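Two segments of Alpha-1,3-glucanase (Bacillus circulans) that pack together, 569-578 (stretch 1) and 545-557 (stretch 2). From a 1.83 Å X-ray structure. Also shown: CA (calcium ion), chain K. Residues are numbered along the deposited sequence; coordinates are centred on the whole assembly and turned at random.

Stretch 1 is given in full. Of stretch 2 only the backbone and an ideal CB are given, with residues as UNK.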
ATOM      1  N   ILE A 569       2.301 -31.722   5.800  1.00 15.26           N
ATOM      2  CA  ILE A 569       3.745 -31.546   5.922  1.00 15.11           C
ATOM      3  C   ILE A 569       4.436 -32.562   5.026  1.00 18.55           C
ATOM      4  O   ILE A 569       4.148 -33.760   5.099  1.00 17.47           O
ATOM      5  CB  ILE A 569       4.206 -31.722   7.381  1.00 18.06           C
ATOM      6  CG1 ILE A 569       3.351 -30.876   8.328  1.00 18.19           C
ATOM      7  CG2 ILE A 569       5.682 -31.400   7.520  1.00 17.76           C
ATOM      8  CD1 ILE A 569       3.374 -29.394   8.019  1.00 14.94           C
ATOM      9  N   GLN A 570       5.358 -32.092   4.199  1.00 14.67           N
ATOM     10  CA  GLN A 570       6.118 -33.006   3.362  1.00 17.07           C
ATOM     11  C   GLN A 570       7.098 -33.801   4.214  1.00 19.36           C
ATOM     12  O   GLN A 570       7.707 -33.270   5.149  1.00 15.04           O
ATOM     13  CB  GLN A 570       6.859 -32.238   2.272  1.00 18.16           C
ATOM     14  CG  GLN A 570       7.652 -33.117   1.324  1.00 20.68           C
ATOM     15  CD  GLN A 570       8.114 -32.358   0.096  1.00 21.48           C
ATOM     16  OE1 GLN A 570       7.356 -31.581  -0.486  1.00 24.81           O
ATOM     17  NE2 GLN A 570       9.359 -32.571  -0.299  1.00 23.14           N
ATOM     18  N   ASN A 571       7.237 -35.088   3.900  1.00 17.96           N
ATOM     19  CA  ASN A 571       8.086 -35.955   4.706  1.00 17.66           C
ATOM     20  C   ASN A 571       9.506 -35.403   4.776  1.00 18.34           C
ATOM     21  O   ASN A 571      10.093 -35.021   3.758  1.00 20.23           O
ATOM     22  CB  ASN A 571       8.088 -37.371   4.127  1.00 25.18           C
ATOM     23  CG  ASN A 571       8.685 -38.394   5.083  1.00 38.17           C
ATOM     24  OD1 ASN A 571       9.068 -38.068   6.208  1.00 44.21           O
ATOM     25  ND2 ASN A 571       8.747 -39.647   4.640  1.00 44.29           N
ATOM     26  N   GLY A 572      10.063 -35.377   5.987  1.00 17.65           N
ATOM     27  CA  GLY A 572      11.389 -34.855   6.240  1.00 18.05           C
ATOM     28  C   GLY A 572      11.390 -33.544   7.006  1.00 16.35           C
ATOM     29  O   GLY A 572      12.351 -33.263   7.735  1.00 15.63           O
ATOM     30  N   PHE A 573      10.338 -32.739   6.852  1.00 16.42           N
ATOM     31  CA  PHE A 573      10.250 -31.470   7.565  1.00 15.33           C
ATOM     32  C   PHE A 573       9.959 -31.724   9.040  1.00 18.44           C
ATOM     33  O   PHE A 573       9.034 -32.470   9.377  1.00 17.88           O
ATOM     34  CB  PHE A 573       9.155 -30.598   6.942  1.00 15.67           C
ATOM     35  CG  PHE A 573       9.160 -29.177   7.427  1.00 13.41           C
ATOM     36  CD1 PHE A 573       8.531 -28.833   8.615  1.00 12.67           C
ATOM     37  CD2 PHE A 573       9.790 -28.182   6.686  1.00 12.92           C
ATOM     38  CE1 PHE A 573       8.539 -27.520   9.067  1.00 13.62           C
ATOM     39  CE2 PHE A 573       9.796 -26.872   7.131  1.00 13.53           C
ATOM     40  CZ  PHE A 573       9.174 -26.542   8.319  1.00 15.55           C
ATOM     41  N   ASN A 574      10.746 -31.091   9.917  1.00 18.04           N
ATOM     42  CA  ASN A 574      10.673 -31.301  11.364  1.00 18.04           C
ATOM     43  C   ASN A 574       9.774 -30.234  11.984  1.00 16.36           C
ATOM     44  O   ASN A 574      10.223 -29.125  12.279  1.00 17.05           O
ATOM     45  CB  ASN A 574      12.066 -31.256  11.979  1.00 18.16           C
ATOM     46  CG  ASN A 574      13.046 -32.178  11.278  1.00 33.46           C
ATOM     47  OD1 ASN A 574      13.925 -31.723  10.532  1.00 36.69           O
ATOM     48  ND2 ASN A 574      12.907 -33.478  11.512  1.00 33.50           N
ATOM     49  N   LEU A 575       8.511 -30.575  12.209  1.00 16.21           N
ATOM     50  CA  LEU A 575       7.533 -29.658  12.788  1.00 18.57           C
ATOM     51  C   LEU A 575       7.277 -30.060  14.233  1.00 17.89           C
ATOM     52  O   LEU A 575       6.881 -31.197  14.500  1.00 16.08           O
ATOM     53  CB  LEU A 575       6.228 -29.668  11.990  1.00 14.50           C
ATOM     54  CG  LEU A 575       5.065 -28.793  12.477  1.00 14.21           C
ATOM     55  CD1 LEU A 575       5.372 -27.300  12.337  1.00 16.19           C
ATOM     56  CD2 LEU A 575       3.762 -29.157  11.765  1.00 18.11           C
ATOM     57  N   THR A 576       7.511 -29.133  15.157  1.00 13.87           N
ATOM     58  CA  THR A 576       7.226 -29.326  16.574  1.00 12.93           C
ATOM     59  C   THR A 576       6.044 -28.445  16.950  1.00 15.67           C
ATOM     60  O   THR A 576       6.038 -27.254  16.630  1.00 15.37           O
ATOM     61  CB  THR A 576       8.437 -28.955  17.431  1.00 16.91           C
ATOM     62  OG1 THR A 576       9.544 -29.803  17.097  1.00 23.42           O
ATOM     63  CG2 THR A 576       8.105 -29.096  18.912  1.00 19.71           C
ATOM     64  N   ILE A 577       5.039 -29.023  17.604  1.00 13.68           N
ATOM     65  CA  ILE A 577       3.881 -28.272  18.081  1.00 13.40           C
ATOM     66  C   ILE A 577       3.672 -28.629  19.541  1.00 18.42           C
ATOM     67  O   ILE A 577       3.273 -29.757  19.856  1.00 13.42           O
ATOM     68  CB  ILE A 577       2.620 -28.563  17.265  1.00 14.84           C
ATOM     69  CG1 ILE A 577       2.903 -28.264  15.791  1.00 14.66           C
ATOM     70  CG2 ILE A 577       1.462 -27.723  17.770  1.00 16.74           C
ATOM     71  CD1 ILE A 577       1.839 -28.711  14.896  1.00 22.59           C
ATOM     72  N   GLN A 578       3.926 -27.672  20.429  1.00 16.88           N
ATOM     73  CA  GLN A 578       3.943 -27.924  21.867  1.00 21.63           C
ATOM     74  C   GLN A 578       3.310 -26.757  22.634  1.00 25.90           C
ATOM     75  O   GLN A 578       2.819 -25.787  22.040  1.00 18.46           O
ATOM     76  CB  GLN A 578       5.388 -28.169  22.342  1.00 21.74           C
ATOM     77  CG  GLN A 578       6.359 -27.070  21.915  1.00 20.68           C
ATOM     78  CD  GLN A 578       7.812 -27.380  22.205  1.00 23.08           C
ATOM     79  OE1 GLN A 578       8.182 -28.522  22.500  1.00 28.49           O
ATOM     80  NE2 GLN A 578       8.648 -26.360  22.123  1.00 20.12           N
ATOM     81  OXT GLN A 578       3.255 -26.765  23.870  1.00 24.47           O
ATOM     82  N   UNK A 545       5.879 -27.790   1.430  1.00 12.36           N
ATOM     83  CA  UNK A 545       6.166 -28.520   0.201  1.00 13.59           C
ATOM     84  C   UNK A 545       7.674 -28.674   0.033  1.00 14.78           C
ATOM     85  O   UNK A 545       8.187 -28.751  -1.085  1.00 13.12           O
ATOM     86  CB  UNK A 545       5.559 -27.807  -1.009  1.00 13.59           C
ATOM     87  N   UNK A 546       8.388 -28.681   1.157  1.00 12.62           N
ATOM     88  CA  UNK A 546       9.777 -29.106   1.225  1.00 13.88           C
ATOM     89  C   UNK A 546       9.937 -30.041   2.412  1.00 14.69           C
ATOM     90  O   UNK A 546       9.230 -29.918   3.417  1.00 13.55           O
ATOM     91  CB  UNK A 546      10.721 -27.907   1.337  1.00 13.88           C
ATOM     92  N   UNK A 547      10.854 -30.993   2.276  1.00 16.33           N
ATOM     93  CA  UNK A 547      11.255 -31.831   3.385  1.00 17.57           C
ATOM     94  C   UNK A 547      12.480 -31.331   4.107  1.00 19.33           C
ATOM     95  O   UNK A 547      12.941 -31.975   5.054  1.00 18.21           O
ATOM     96  CB  UNK A 547      11.506 -33.257   2.890  1.00 17.57           C
ATOM     97  N   UNK A 548      13.029 -30.194   3.684  1.00 15.62           N
ATOM     98  CA  UNK A 548      14.228 -29.618   4.279  1.00 13.00           C
ATOM     99  C   UNK A 548      13.820 -28.427   5.136  1.00 15.86           C
ATOM    100  O   UNK A 548      13.614 -27.325   4.619  1.00 14.15           O
ATOM    101  CB  UNK A 548      15.236 -29.203   3.205  1.00 13.00           C
ATOM    102  N   UNK A 549      13.726 -28.633   6.443  1.00 14.87           N
ATOM    103  CA  UNK A 549      13.435 -27.511   7.314  1.00 12.30           C
ATOM    104  C   UNK A 549      12.871 -27.954   8.641  1.00 14.91           C
ATOM    105  O   UNK A 549      12.501 -29.107   8.843  1.00 14.55           O
ATOM    106  CB  UNK A 549      12.459 -26.550   6.631  1.00 12.30           C
ATOM    107  N   UNK A 550      12.813 -26.988   9.554  1.00 15.41           N
ATOM    108  CA  UNK A 550      12.242 -27.177  10.879  1.00 14.99           C
ATOM    109  C   UNK A 550      11.445 -25.936  11.243  1.00 15.34           C
ATOM    110  O   UNK A 550      11.730 -24.836  10.755  1.00 15.96           O
ATOM    111  CB  UNK A 550      13.329 -27.457  11.919  1.00 14.99           C
ATOM    112  N   UNK A 551      10.456 -26.120  12.109  1.00 16.54           N
ATOM    113  CA  UNK A 551       9.711 -25.007  12.689  1.00 16.23           C
ATOM    114  C   UNK A 551       9.110 -25.469  14.009  1.00 16.33           C
ATOM    115  O   UNK A 551       8.669 -26.614  14.125  1.00 15.70           O
ATOM    116  CB  UNK A 551       8.624 -24.506  11.735  1.00 16.23           C
ATOM    117  N   UNK A 552       9.087 -24.573  14.993  1.00 12.76           N
ATOM    118  CA  UNK A 552       8.575 -24.878  16.323  1.00 14.10           C
ATOM    119  C   UNK A 552       7.408 -23.956  16.637  1.00 13.98           C
ATOM    120  O   UNK A 552       7.526 -22.732  16.501  1.00 13.99           O
ATOM    121  CB  UNK A 552       9.673 -24.741  17.379  1.00 14.10           C
ATOM    122  N   UNK A 553       6.286 -24.546  17.033  1.00 11.21           N
ATOM    123  CA  UNK A 553       5.104 -23.817  17.466  1.00 12.32           C
ATOM    124  C   UNK A 553       4.913 -24.038  18.960  1.00 15.58           C
ATOM    125  O   UNK A 553       4.951 -25.181  19.429  1.00 14.87           O
ATOM    126  CB  UNK A 553       3.865 -24.257  16.683  1.00 12.32           C
ATOM    127  N   UNK A 554       4.730 -22.946  19.700  1.00 13.43           N
ATOM    128  CA  UNK A 554       4.335 -22.985  21.101  1.00 14.47           C
ATOM    129  C   UNK A 554       2.993 -22.282  21.232  1.00 16.11           C
ATOM    130  O   UNK A 554       2.834 -21.163  20.739  1.00 11.97           O
ATOM    131  CB  UNK A 554       5.390 -22.336  21.999  1.00 14.47           C
ATOM    132  N   UNK A 555       2.033 -22.933  21.888  1.00 11.51           N
ATOM    133  CA  UNK A 555       0.708 -22.351  22.118  1.00 11.38           C
ATOM    134  C   UNK A 555       0.039 -21.965  20.796  1.00 14.82           C
ATOM    135  O   UNK A 555      -0.248 -20.798  20.519  1.00 12.93           O
ATOM    136  CB  UNK A 555       0.816 -21.126  23.029  1.00 11.38           C
ATOM    137  N   UNK A 556      -0.204 -22.977  19.976  1.00 12.84           N
ATOM    138  CA  UNK A 556      -0.953 -22.825  18.739  1.00 12.83           C
ATOM    139  C   UNK A 556      -2.408 -23.193  18.996  1.00 15.04           C
ATOM    140  O   UNK A 556      -2.684 -24.221  19.628  1.00 14.39           O
ATOM    141  CB  UNK A 556      -0.358 -23.688  17.624  1.00 12.83           C
ATOM    142  N   UNK A 557      -3.340 -22.361  18.531  1.00 10.71           N
ATOM    143  CA  UNK A 557      -4.744 -22.748  18.526  1.00 13.38           C
ATOM    144  C   UNK A 557      -5.270 -22.763  17.098  1.00 16.90           C
ATOM    145  O   UNK A 557      -4.873 -21.932  16.276  1.00 14.57           O
ATOM    146  CB  UNK A 557      -5.573 -21.800  19.395  1.00 13.38           C
TER
HETATM  147 CA    CA K 609      -3.539 -20.856  24.131  1.00 21.32          CA

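Residues 574-577 of stretch 1 run parallel to 550-553 of stretch 2, so the side chains of 550-553 alternate between the two faces of a shared sheet; before this ladder, stretch 2 passes along the type II turn from Gln-570 to Phe-573.

At position 545 CB points away overall, so stretch 1 constrains it little. Many side chains would fit; the residue is Tyr-545. Position 546 also points away, leaving the choice wide, polar or apolar. It is Thr-546, whose CG2 lies 4.2 Å from Phe-573 CD2. Thr-546 OG1 accepts a hydrogen bond from the backbone N of Asn-548 (3.1 Å).

Position 547 is far more restrictive. An ideal CB would stand 2.4 Å from Asn-571 O, a clash, although phi/psi of -95/1 would suit most residues. Only the absence of a side chain fits, and the residue is Gly-547; its CA makes a CA-H...O contact with Asn-571 O at 3.4 Å. Position 548 points away with nothing of stretch 1 near its CB, so little can be inferred; it is Asn-548.

Position 549 calls for glycine twice over. At phi/psi of 159/169 a CB would be jammed against the preceding carbonyl O, and it would also lie 2.7 Å from Phe-573 CE2. Gly-549 leaves this space to the aromatic ring, one face of which is covered by Gly-549 O. Gly-549 O also accepts the hydrogen bond from Asn-574 N (2.9 Å) that opens the ladder.

Position 550 shares a face with Asn-574, and a small polar residue would suit the amide there, though other side chains are possible. Ser-550 places OG 3.5 Å from Asn-574 OD1, at best a weak hydrogen bond.

Position 551 turns to the other face, where its CB lies 4.0 Å from Phe-573 CZ and 4.3 Å from Leu-575 CD1. This setting favours a small apolar side chain, and Ala-551 supplies a methyl group that touches both. Ala-551 N bonds to Asn-574 O (3.0 Å) and Ala-551 O receives Thr-576 N (3.0 Å).

Position 552 returns to the face of Thr-576, whose CB is 4.4 Å from the ideal CB of 552. Beta-branched or polar residues would suit; Thr-552 brings CG2 to 3.6 Å from Gln-578 NE2.

Position 553 lies beside Leu-575 and Ile-577, a setting for a large apolar residue. The ring of Phe-553 reaches back along the sheet, with CE1 3.6 Å from Leu-575 CD1, while Phe-553 CB packs 4.2 Å from Ile-577 CG1.

At position 554 CB points sideways, but the amide NE2 of Gln-578 offers a donor, so an acceptor would be useful. Asn-554 OD1 accepts a hydrogen bond from Gln-578 NE2 at 2.9 Å.

Position 555 points away at phi/psi 57/63, a left-handed conformation that asparagine and glycine tolerate well, and a calcium ion nearby favours an oxygen ligand. Asn-555 OD1 binds the calcium ion at 2.2 Å.

Position 556 points toward Ile-577, inviting an aliphatic residue; Leu-556 CD2 meets Ile-577 CG2 at 4.1 Å. Position 557 is out of reach and undetermined; it is Thr-557.

Stretch 2 (545-557) YTGNGSATFNNLT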
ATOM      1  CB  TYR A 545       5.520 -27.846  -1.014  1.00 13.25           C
ATOM      2  CG  TYR A 545       5.899 -26.401  -1.229  1.00 14.92           C
ATOM      3  CD1 TYR A 545       5.300 -25.385  -0.478  1.00 12.05           C
ATOM      4  CD2 TYR A 545       6.830 -26.040  -2.200  1.00 13.76           C
ATOM      5  CE1 TYR A 545       5.643 -24.058  -0.667  1.00 10.25           C
ATOM      6  CE2 TYR A 545       7.176 -24.702  -2.403  1.00 14.22           C
ATOM      7  CZ  TYR A 545       6.570 -23.718  -1.631  1.00 13.86           C
ATOM      8  OH  TYR A 545       6.899 -22.392  -1.810  1.00 12.34           O
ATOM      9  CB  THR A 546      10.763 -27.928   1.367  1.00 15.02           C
ATOM     10  OG1 THR A 546      12.110 -28.419   1.380  1.00 13.77           O
ATOM     11  CG2 THR A 546      10.527 -27.149   2.657  1.00 10.73           C
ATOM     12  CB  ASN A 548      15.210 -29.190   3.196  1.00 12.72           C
ATOM     13  CG  ASN A 548      16.464 -28.565   3.766  1.00 16.54           C
ATOM     14  OD1 ASN A 548      16.849 -28.844   4.905  1.00 15.27           O
ATOM     15  ND2 ASN A 548      17.113 -27.712   2.977  1.00 18.19           N
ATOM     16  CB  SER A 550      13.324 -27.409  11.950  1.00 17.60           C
ATOM     17  OG  SER A 550      14.250 -28.401  11.537  1.00 28.83           O
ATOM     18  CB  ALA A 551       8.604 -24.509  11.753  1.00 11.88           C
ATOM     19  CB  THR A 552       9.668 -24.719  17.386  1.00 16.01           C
ATOM     20  OG1 THR A 552      10.736 -25.627  17.100  1.00 16.47           O
ATOM     21  CG2 THR A 552       9.108 -25.013  18.777  1.00 17.69           C
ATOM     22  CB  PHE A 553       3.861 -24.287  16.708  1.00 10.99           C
ATOM     23  CG  PHE A 553       3.788 -23.797  15.285  1.00 12.11           C
ATOM     24  CD1 PHE A 553       4.634 -24.308  14.315  1.00 11.13           C
ATOM     25  CD2 PHE A 553       2.861 -22.834  14.923  1.00 10.08           C
ATOM     26  CE1 PHE A 553       4.571 -23.860  12.998  1.00 11.18           C
ATOM     27  CE2 PHE A 553       2.784 -22.378  13.606  1.00 12.04           C
ATOM     28  CZ  PHE A 553       3.637 -22.893  12.646  1.00 11.60           C
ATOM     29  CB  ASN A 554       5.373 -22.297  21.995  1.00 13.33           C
ATOM     30  CG  ASN A 554       6.741 -22.960  21.924  1.00 18.98           C
ATOM     31  OD1 ASN A 554       6.958 -24.004  22.530  1.00 23.69           O
ATOM     32  ND2 ASN A 554       7.668 -22.353  21.184  1.00 22.58           N
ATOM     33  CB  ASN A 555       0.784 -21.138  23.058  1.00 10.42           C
ATOM     34  CG  ASN A 555      -0.584 -20.595  23.402  1.00 13.33           C
ATOM     35  OD1 ASN A 555      -1.548 -21.350  23.447  1.00 16.74           O
ATOM     36  ND2 ASN A 555      -0.682 -19.281  23.632  1.00 15.59           N
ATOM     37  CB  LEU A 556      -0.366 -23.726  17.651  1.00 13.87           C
ATOM     38  CG  LEU A 556      -1.202 -23.861  16.375  1.00 13.50           C
ATOM     39  CD1 LEU A 556      -1.261 -22.530  15.631  1.00 11.57           C
ATOM     40  CD2 LEU A 556      -0.629 -24.962  15.490  1.00 11.80           C
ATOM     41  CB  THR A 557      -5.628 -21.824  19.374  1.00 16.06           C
ATOM     42  OG1 THR A 557      -5.795 -20.562  18.703  1.00 19.59           O
ATOM     43  CG2 THR A 557      -5.027 -21.613  20.756  1.00 16.69           C
TER
HETATM   44  O   HOH W   1      14.429 -31.337   7.623  1.00 17.86           O
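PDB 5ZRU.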